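Local coordinates for protein mannitol dehydrogenase (Pseudomonas fluorescens, PDB 1LJ8) that binds NAD and probably uses it to oxidise mannitol at C2, giving fructose, as expected of a long-chain mannitol 2-dehydrogenase, at residues 291-296 with 342-347; 263-268 with 286-291. One frame throughout, in Å; residues are numbered along the deposited sequence.

Both interactions use the beginning of helix 289-313 and share Tyr-291, which carries much of interaction 1 but stays at the margin of interaction 2. Interaction 2 (263-268 with 286-291) comes first along the chain and is partly buried: a strand of a small three-stranded sheet meets the turn leading into the helix, through a valine pair and a carboxylate that receives a backbone N-H. Interaction 1 (291-296 with 342-347) lies nearer the surface, where the helix meets a later loop through apolar packing, one phenol hydrogen bond and a water bridge. Their centres are 11 Å apart, and Pro-290 packs against Pro-345 and Val-346 where the two contacts touch.

Interaction 1 of 2, residues 291-296 with 342-347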
ATOM      1  N   TYR A 291     -15.735   4.565   3.038  1.00 14.90           N
ATOM      2  CA  TYR A 291     -14.590   5.423   3.333  1.00 15.89           C
ATOM      3  C   TYR A 291     -13.346   4.899   2.596  1.00 14.73           C
ATOM      4  O   TYR A 291     -12.607   5.668   2.015  1.00 12.40           O
ATOM      5  CB  TYR A 291     -14.308   5.441   4.827  1.00 19.32           C
ATOM      6  CG  TYR A 291     -15.487   5.951   5.622  1.00 22.76           C
ATOM      7  CD1 TYR A 291     -16.168   5.122   6.515  1.00 22.30           C
ATOM      8  CD2 TYR A 291     -15.937   7.266   5.448  1.00 24.11           C
ATOM      9  CE1 TYR A 291     -17.286   5.607   7.230  1.00 24.59           C
ATOM     10  CE2 TYR A 291     -17.036   7.748   6.133  1.00 26.02           C
ATOM     11  CZ  TYR A 291     -17.709   6.918   7.026  1.00 26.53           C
ATOM     12  OH  TYR A 291     -18.830   7.416   7.680  1.00 25.49           O
ATOM     13  N   GLU A 292     -13.128   3.581   2.620  1.00 15.02           N
ATOM     14  CA  GLU A 292     -11.959   3.030   1.905  1.00 15.38           C
ATOM     15  C   GLU A 292     -12.188   3.186   0.390  1.00 12.83           C
ATOM     16  O   GLU A 292     -11.252   3.475  -0.358  1.00 13.86           O
ATOM     17  CB  GLU A 292     -11.723   1.551   2.278  1.00 15.45           C
ATOM     18  CG  GLU A 292     -10.442   0.926   1.613  1.00 18.94           C
ATOM     19  CD  GLU A 292      -9.091   1.633   1.952  1.00 21.89           C
ATOM     20  OE1 GLU A 292      -8.016   1.098   1.548  1.00 23.26           O
ATOM     21  OE2 GLU A 292      -9.063   2.697   2.615  1.00 20.91           O
ATOM     22  N   GLU A 293     -13.426   3.004  -0.082  1.00 14.55           N
ATOM     23  CA  GLU A 293     -13.697   3.178  -1.530  1.00 13.15           C
ATOM     24  C   GLU A 293     -13.357   4.609  -1.938  1.00 14.02           C
ATOM     25  O   GLU A 293     -12.769   4.851  -3.014  1.00 13.85           O
ATOM     26  CB  GLU A 293     -15.186   2.897  -1.852  1.00 14.87           C
ATOM     27  CG  GLU A 293     -15.512   1.417  -1.852  1.00 13.62           C
ATOM     28  CD  GLU A 293     -17.011   1.122  -1.762  1.00 17.78           C
ATOM     29  OE1 GLU A 293     -17.816   2.075  -1.903  1.00 17.20           O
ATOM     30  OE2 GLU A 293     -17.360  -0.072  -1.545  1.00 19.01           O
HETATM   31  N   MSE A 294     -13.767   5.544  -1.089  1.00 13.34           N
HETATM   32  CA  MSE A 294     -13.516   6.967  -1.288  1.00 12.97           C
HETATM   33  C   MSE A 294     -12.026   7.315  -1.364  1.00 12.73           C
HETATM   34  O   MSE A 294     -11.554   8.041  -2.267  1.00 13.00           O
HETATM   35  CB  MSE A 294     -14.109   7.777  -0.126  1.00 17.64           C
HETATM   36  CG  MSE A 294     -13.777   9.243  -0.197  1.00 19.61           C
HETATM   37 SE   MSE A 294     -14.119  10.122   1.570  1.00 28.40          SE
HETATM   38  CE  MSE A 294     -12.565   9.496   2.547  1.00 27.96           C
ATOM     39  N   LYS A 295     -11.269   6.813  -0.402  1.00 10.81           N
ATOM     40  CA  LYS A 295      -9.843   7.123  -0.392  1.00 13.01           C
ATOM     41  C   LYS A 295      -9.125   6.484  -1.568  1.00 11.28           C
ATOM     42  O   LYS A 295      -8.269   7.104  -2.219  1.00 12.50           O
ATOM     43  CB  LYS A 295      -9.242   6.625   0.919  1.00 14.53           C
ATOM     44  CG  LYS A 295      -7.736   6.906   0.974  1.00 17.05           C
ATOM     45  CD  LYS A 295      -6.976   5.667   1.155  1.00 19.12           C
ATOM     46  CE  LYS A 295      -5.472   5.961   1.299  1.00 18.32           C
ATOM     47  NZ  LYS A 295      -4.694   4.887   0.577  1.00 14.20           N
ATOM     48  N   ILE A 296      -9.449   5.227  -1.848  1.00 11.46           N
ATOM     49  CA  ILE A 296      -8.796   4.543  -2.971  1.00 12.08           C
ATOM     50  C   ILE A 296      -9.151   5.253  -4.303  1.00 13.01           C
ATOM     51  O   ILE A 296      -8.282   5.499  -5.160  1.00 12.55           O
ATOM     52  CB  ILE A 296      -9.244   3.064  -3.068  1.00 12.94           C
ATOM     53  CG1 ILE A 296      -8.741   2.260  -1.835  1.00 14.40           C
ATOM     54  CG2 ILE A 296      -8.697   2.454  -4.375  1.00 14.52           C
ATOM     55  CD1 ILE A 296      -7.240   2.092  -1.812  1.00 17.23           C
ATOM     56  N   ASN A 342     -19.418   8.535  -8.677  1.00 15.29           N
ATOM     57  CA  ASN A 342     -19.507   7.083  -8.495  1.00 16.43           C
ATOM     58  C   ASN A 342     -19.478   6.649  -7.025  1.00 16.19           C
ATOM     59  O   ASN A 342     -19.698   5.460  -6.713  1.00 18.84           O
ATOM     60  CB  ASN A 342     -18.306   6.366  -9.164  1.00 16.86           C
ATOM     61  CG  ASN A 342     -18.041   6.815 -10.598  1.00 17.60           C
ATOM     62  OD1 ASN A 342     -18.896   7.417 -11.239  1.00 18.81           O
ATOM     63  ND2 ASN A 342     -16.837   6.509 -11.104  1.00 15.84           N
ATOM     64  N   LEU A 343     -19.178   7.580  -6.140  1.00 15.56           N
ATOM     65  CA  LEU A 343     -18.985   7.251  -4.723  1.00 15.29           C
ATOM     66  C   LEU A 343     -20.227   7.041  -3.890  1.00 18.78           C
ATOM     67  O   LEU A 343     -21.199   7.790  -4.008  1.00 17.21           O
ATOM     68  CB  LEU A 343     -18.118   8.344  -4.056  1.00 15.59           C
ATOM     69  CG  LEU A 343     -16.736   8.516  -4.707  1.00 15.00           C
ATOM     70  CD1 LEU A 343     -15.947   9.676  -4.038  1.00 15.99           C
ATOM     71  CD2 LEU A 343     -15.952   7.172  -4.538  1.00 15.67           C
ATOM     72  N   ALA A 344     -20.164   6.005  -3.056  1.00 17.58           N
ATOM     73  CA  ALA A 344     -21.226   5.686  -2.112  1.00 19.90           C
ATOM     74  C   ALA A 344     -21.169   6.774  -1.057  1.00 20.35           C
ATOM     75  O   ALA A 344     -20.153   7.461  -0.878  1.00 20.26           O
ATOM     76  CB  ALA A 344     -20.989   4.307  -1.491  1.00 18.74           C
ATOM     77  N   PRO A 345     -22.273   6.964  -0.336  1.00 22.99           N
ATOM     78  CA  PRO A 345     -22.334   7.984   0.706  1.00 21.44           C
ATOM     79  C   PRO A 345     -21.274   7.739   1.779  1.00 20.53           C
ATOM     80  O   PRO A 345     -20.977   6.586   2.120  1.00 19.90           O
ATOM     81  CB  PRO A 345     -23.757   7.807   1.281  1.00 23.44           C
ATOM     82  CG  PRO A 345     -24.552   7.304   0.088  1.00 23.58           C
ATOM     83  CD  PRO A 345     -23.583   6.300  -0.542  1.00 22.72           C
ATOM     84  N   VAL A 346     -20.715   8.826   2.291  1.00 19.91           N
ATOM     85  CA  VAL A 346     -19.709   8.750   3.351  1.00 21.49           C
ATOM     86  C   VAL A 346     -20.123   9.624   4.531  1.00 23.39           C
ATOM     87  O   VAL A 346     -19.741  10.782   4.629  1.00 22.76           O
ATOM     88  CB  VAL A 346     -18.314   9.156   2.856  1.00 21.80           C
ATOM     89  CG1 VAL A 346     -17.699   7.961   2.038  1.00 20.50           C
ATOM     90  CG2 VAL A 346     -18.398  10.416   1.950  1.00 23.59           C
ATOM     91  N   PRO A 347     -20.932   9.063   5.447  1.00 26.42           N
ATOM     92  CA  PRO A 347     -21.378   9.853   6.618  1.00 27.87           C
ATOM     93  C   PRO A 347     -20.257  10.580   7.368  1.00 29.37           C
ATOM     94  O   PRO A 347     -19.222   9.989   7.679  1.00 30.05           O
ATOM     95  CB  PRO A 347     -22.073   8.804   7.494  1.00 27.76           C
ATOM     96  CG  PRO A 347     -22.693   7.872   6.470  1.00 27.35           C
ATOM     97  CD  PRO A 347     -21.543   7.714   5.453  1.00 25.64           C
TER
HETATM   98  O   HOH W   1     -17.759   4.414  -3.128  1.00 20.14           O
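Tyr-291 lays its ring along the loop segment 342-347. Its CG stands anti to the carbonyl carbon (chi1 -60°), so the ring slants outward alongside Val-346, with CE2 3.8 Å from CB of Val-346; ring and valine lie side by side, pointing opposite ways. Beyond the ring the phenol OH of Tyr-291 donates to Pro-347 O at 2.6 Å, lying in the carbonyl plane on a lone pair (C=O...OH angle 127°), while the carbonyl oxygen sits at the ring edge. A tyrosine suits this place because the CD2-CE2 side of its ring packs against a branched residue and its tip still offers a donor. A phenylalanine here has no hydroxyl for Pro-347 O, and the loop would probably be held less firmly at that point. One turn along the same face, Met-294 (selenomethionine in this crystal) supplies the buried part: its CB is 4.2 Å from CG1 of Val-346, and CD2 of Leu-343 comes within 4.1 Å of the Met-294 CA. This is helix-on-loop packing within the largely helical C-terminal region, where helix 289-313 receives the connection between helices 325-339 and 351-362; Leu-351 of the second of these touches both Met-294 and Val-346. The contact is looser at Glu-293. The extended chain of Glu-293 brings OE1 only to van der Waals range of Ala-344 CB, 3.9 Å away, and a water spans the remaining polar distance, donating to Glu-293 OE1 at 2.6 Å and accepting from Ala-344 N at 2.9 Å. The short alanine side chain lets the carboxylate come this close, and its other oxygen, Glu-293 OE2, is hydrogen-bonded to His-194.

Interaction 2 of 2, residues 263-268 with 286-291; sequences QWVLED and DDVTPY
With CG anti to the carbonyl carbon (chi1 -72°) and the chain extended beyond it, Glu-267 stretches across to the turn at 286-289. Val-288, at chi1 78°, puts CG1 in the crowded position between its own N and carbonyl carbon, where it meets Glu-267, and holds CG2 anti to the N, against Val-265. The result is a two-sided fit. On the apolar side CG2 of Val-288 lies 3.6 Å from CG1 of Val-265, two compact branched side chains lying alongside each other. On the polar side Val-288 N donates to Glu-267 OE2 at 3.0 Å, a fairly straight bond (160° at the hydrogen) that uses the anti lone pair. A glutamate suits this buried place because it is long enough to reach the N-H and has a second oxygen, OE1, for Lys-269 and Asn-226. Asp-287 OD1 is 3.8 Å from Glu-267 OE2, a closeness of like charges that might raise a pKa, though the N-H and O-H donors to both acids and the charge of Lys-269 would probably offset it; a water donating to Glu-267 OE2 at 2.6 Å and, weakly, to Asp-287 OD1 should also ease it. Asp-287 OD1 also accepts from Thr-289 OG1 at 2.6 Å on its syn lone pair, and from Thr-289 N at 3.0 Å from above the carboxylate plane. This last bond has the pattern of an Asx turn capping the way into helix 289-313, here docked on strand 263-266 where the Rossmann region meets the helical C-terminal region.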
ATOM      1  N   GLN A 263      -4.460   8.638   9.549  1.00 12.09           N
ATOM      2  CA  GLN A 263      -5.805   8.247   9.938  1.00 14.51           C
ATOM      3  C   GLN A 263      -5.949   6.727   9.798  1.00 13.66           C
ATOM      4  O   GLN A 263      -5.295   6.105   8.971  1.00 13.61           O
ATOM      5  CB  GLN A 263      -6.845   8.977   9.035  1.00 17.54           C
ATOM      6  CG  GLN A 263      -8.288   8.668   9.422  1.00 19.29           C
ATOM      7  CD  GLN A 263      -9.287   9.595   8.706  1.00 21.01           C
ATOM      8  OE1 GLN A 263      -9.012  10.073   7.608  1.00 22.90           O
ATOM      9  NE2 GLN A 263     -10.460   9.807   9.312  1.00 23.73           N
ATOM     10  N   TRP A 264      -6.804   6.147  10.628  1.00 13.13           N
ATOM     11  CA  TRP A 264      -7.052   4.694  10.569  1.00 14.06           C
ATOM     12  C   TRP A 264      -8.513   4.522  11.000  1.00 14.02           C
ATOM     13  O   TRP A 264      -8.863   4.889  12.115  1.00 14.61           O
ATOM     14  CB  TRP A 264      -6.152   3.991  11.597  1.00 12.08           C
ATOM     15  CG  TRP A 264      -6.084   2.490  11.461  1.00 12.97           C
ATOM     16  CD1 TRP A 264      -6.751   1.705  10.569  1.00 14.34           C
ATOM     17  CD2 TRP A 264      -5.260   1.618  12.243  1.00 11.82           C
ATOM     18  NE1 TRP A 264      -6.374   0.372  10.741  1.00 14.25           N
ATOM     19  CE2 TRP A 264      -5.466   0.302  11.765  1.00 12.15           C
ATOM     20  CE3 TRP A 264      -4.359   1.824  13.302  1.00 13.16           C
ATOM     21  CZ2 TRP A 264      -4.799  -0.807  12.311  1.00 13.09           C
ATOM     22  CZ3 TRP A 264      -3.686   0.720  13.856  1.00 14.44           C
ATOM     23  CH2 TRP A 264      -3.913  -0.590  13.352  1.00 12.45           C
ATOM     24  N   VAL A 265      -9.345   4.008  10.105  1.00 13.65           N
ATOM     25  CA  VAL A 265     -10.718   3.715  10.480  1.00 15.09           C
ATOM     26  C   VAL A 265     -10.830   2.187  10.270  1.00 14.94           C
ATOM     27  O   VAL A 265     -10.521   1.689   9.191  1.00 14.46           O
ATOM     28  CB  VAL A 265     -11.719   4.428   9.593  1.00 16.66           C
ATOM     29  CG1 VAL A 265     -13.142   4.121  10.184  1.00 18.62           C
ATOM     30  CG2 VAL A 265     -11.434   5.946   9.576  1.00 17.44           C
ATOM     31  N   LEU A 266     -11.233   1.482  11.319  1.00 15.70           N
ATOM     32  CA  LEU A 266     -11.297   0.013  11.330  1.00 16.50           C
ATOM     33  C   LEU A 266     -12.678  -0.509  11.671  1.00 16.71           C
ATOM     34  O   LEU A 266     -13.418   0.114  12.431  1.00 17.86           O
ATOM     35  CB  LEU A 266     -10.393  -0.555  12.466  1.00 17.73           C
ATOM     36  CG  LEU A 266      -9.047  -1.241  12.369  1.00 19.34           C
ATOM     37  CD1 LEU A 266      -8.442  -1.479  13.762  1.00 18.38           C
ATOM     38  CD2 LEU A 266      -9.195  -2.532  11.596  1.00 14.62           C
ATOM     39  N   GLU A 267     -12.980  -1.695  11.159  1.00 15.50           N
ATOM     40  CA  GLU A 267     -14.190  -2.383  11.569  1.00 15.74           C
ATOM     41  C   GLU A 267     -13.753  -3.188  12.814  1.00 15.74           C
ATOM     42  O   GLU A 267     -12.695  -3.834  12.806  1.00 15.26           O
ATOM     43  CB  GLU A 267     -14.684  -3.311  10.467  1.00 15.83           C
ATOM     44  CG  GLU A 267     -15.256  -2.500   9.308  1.00 16.17           C
ATOM     45  CD  GLU A 267     -15.629  -3.342   8.128  1.00 15.76           C
ATOM     46  OE1 GLU A 267     -15.276  -4.579   8.080  1.00 15.31           O
ATOM     47  OE2 GLU A 267     -16.266  -2.743   7.244  1.00 15.85           O
ATOM     48  N   ASP A 268     -14.527  -3.138  13.888  1.00 12.34           N
ATOM     49  CA  ASP A 268     -14.141  -3.834  15.114  1.00 15.22           C
ATOM     50  C   ASP A 268     -14.509  -5.308  15.083  1.00 15.11           C
ATOM     51  O   ASP A 268     -15.442  -5.754  15.783  1.00 14.98           O
ATOM     52  CB  ASP A 268     -14.799  -3.144  16.311  1.00 14.66           C
ATOM     53  CG  ASP A 268     -14.067  -3.397  17.624  1.00 16.31           C
ATOM     54  OD1 ASP A 268     -13.129  -4.226  17.684  1.00 16.04           O
ATOM     55  OD2 ASP A 268     -14.459  -2.767  18.627  1.00 17.18           O
ATOM     56  N   ASP A 286     -19.015   0.684  11.914  1.00 18.81           N
ATOM     57  CA  ASP A 286     -19.628  -0.578  11.537  1.00 21.99           C
ATOM     58  C   ASP A 286     -19.262  -1.074  10.128  1.00 21.90           C
ATOM     59  O   ASP A 286     -18.926  -2.245   9.942  1.00 23.26           O
ATOM     60  CB  ASP A 286     -21.145  -0.470  11.692  1.00 22.36           C
ATOM     61  CG  ASP A 286     -21.555  -0.263  13.149  1.00 26.01           C
ATOM     62  OD1 ASP A 286     -21.121  -1.063  13.996  1.00 28.61           O
ATOM     63  OD2 ASP A 286     -22.313   0.682  13.440  1.00 29.69           O
ATOM     64  N   ASP A 287     -19.328  -0.174   9.160  1.00 22.11           N
ATOM     65  CA  ASP A 287     -18.991  -0.482   7.771  1.00 20.93           C
ATOM     66  C   ASP A 287     -18.014   0.587   7.219  1.00 19.59           C
ATOM     67  O   ASP A 287     -18.379   1.719   6.944  1.00 18.25           O
ATOM     68  CB  ASP A 287     -20.278  -0.534   6.937  1.00 22.74           C
ATOM     69  CG  ASP A 287     -20.011  -0.589   5.447  1.00 25.59           C
ATOM     70  OD1 ASP A 287     -18.893  -1.021   5.042  1.00 20.26           O
ATOM     71  OD2 ASP A 287     -20.937  -0.191   4.682  1.00 26.77           O
ATOM     72  N   VAL A 288     -16.746   0.220   7.116  1.00 17.58           N
ATOM     73  CA  VAL A 288     -15.769   1.169   6.659  1.00 17.55           C
ATOM     74  C   VAL A 288     -15.662   1.225   5.128  1.00 16.06           C
ATOM     75  O   VAL A 288     -14.997   2.103   4.599  1.00 15.45           O
ATOM     76  CB  VAL A 288     -14.362   0.795   7.290  1.00 17.31           C
ATOM     77  CG1 VAL A 288     -13.769  -0.343   6.545  1.00 19.80           C
ATOM     78  CG2 VAL A 288     -13.402   2.000   7.272  1.00 21.53           C
ATOM     79  N   THR A 289     -16.345   0.331   4.403  1.00 15.89           N
ATOM     80  CA  THR A 289     -16.148   0.299   2.959  1.00 17.19           C
ATOM     81  C   THR A 289     -16.391   1.586   2.180  1.00 17.41           C
ATOM     82  O   THR A 289     -15.623   1.894   1.292  1.00 17.95           O
ATOM     83  CB  THR A 289     -16.842  -0.943   2.283  1.00 19.00           C
ATOM     84  OG1 THR A 289     -18.255  -0.906   2.474  1.00 20.92           O
ATOM     85  CG2 THR A 289     -16.318  -2.252   2.934  1.00 21.08           C
ATOM     86  N   PRO A 290     -17.430   2.380   2.503  1.00 16.25           N
ATOM     87  CA  PRO A 290     -17.506   3.576   1.662  1.00 17.07           C
ATOM     88  C   PRO A 290     -16.329   4.555   1.843  1.00 16.33           C
ATOM     89  O   PRO A 290     -15.966   5.273   0.913  1.00 14.10           O
ATOM     90  CB  PRO A 290     -18.863   4.201   2.035  1.00 19.55           C
ATOM     91  CG  PRO A 290     -19.173   3.661   3.366  1.00 20.13           C
ATOM     92  CD  PRO A 290     -18.615   2.246   3.370  1.00 17.48           C
ATOM     93  N   TYR A 291     -15.735   4.565   3.038  1.00 14.90           N
ATOM     94  CA  TYR A 291     -14.590   5.423   3.333  1.00 15.89           C
ATOM     95  C   TYR A 291     -13.346   4.899   2.596  1.00 14.73           C
ATOM     96  O   TYR A 291     -12.607   5.668   2.015  1.00 12.40           O
ATOM     97  CB  TYR A 291     -14.308   5.441   4.827  1.00 19.32           C
ATOM     98  CG  TYR A 291     -15.487   5.951   5.622  1.00 22.76           C
ATOM     99  CD1 TYR A 291     -16.168   5.122   6.515  1.00 22.30           C
ATOM    100  CD2 TYR A 291     -15.937   7.266   5.448  1.00 24.11           C
ATOM    101  CE1 TYR A 291     -17.286   5.607   7.230  1.00 24.59           C
ATOM    102  CE2 TYR A 291     -17.036   7.748   6.133  1.00 26.02           C
ATOM    103  CZ  TYR A 291     -17.709   6.918   7.026  1.00 26.53           C
ATOM    104  OH  TYR A 291     -18.830   7.416   7.680  1.00 25.49           O
TER
HETATM  105  O   HOH W   2     -17.961  -4.091   5.867  1.00 30.95           O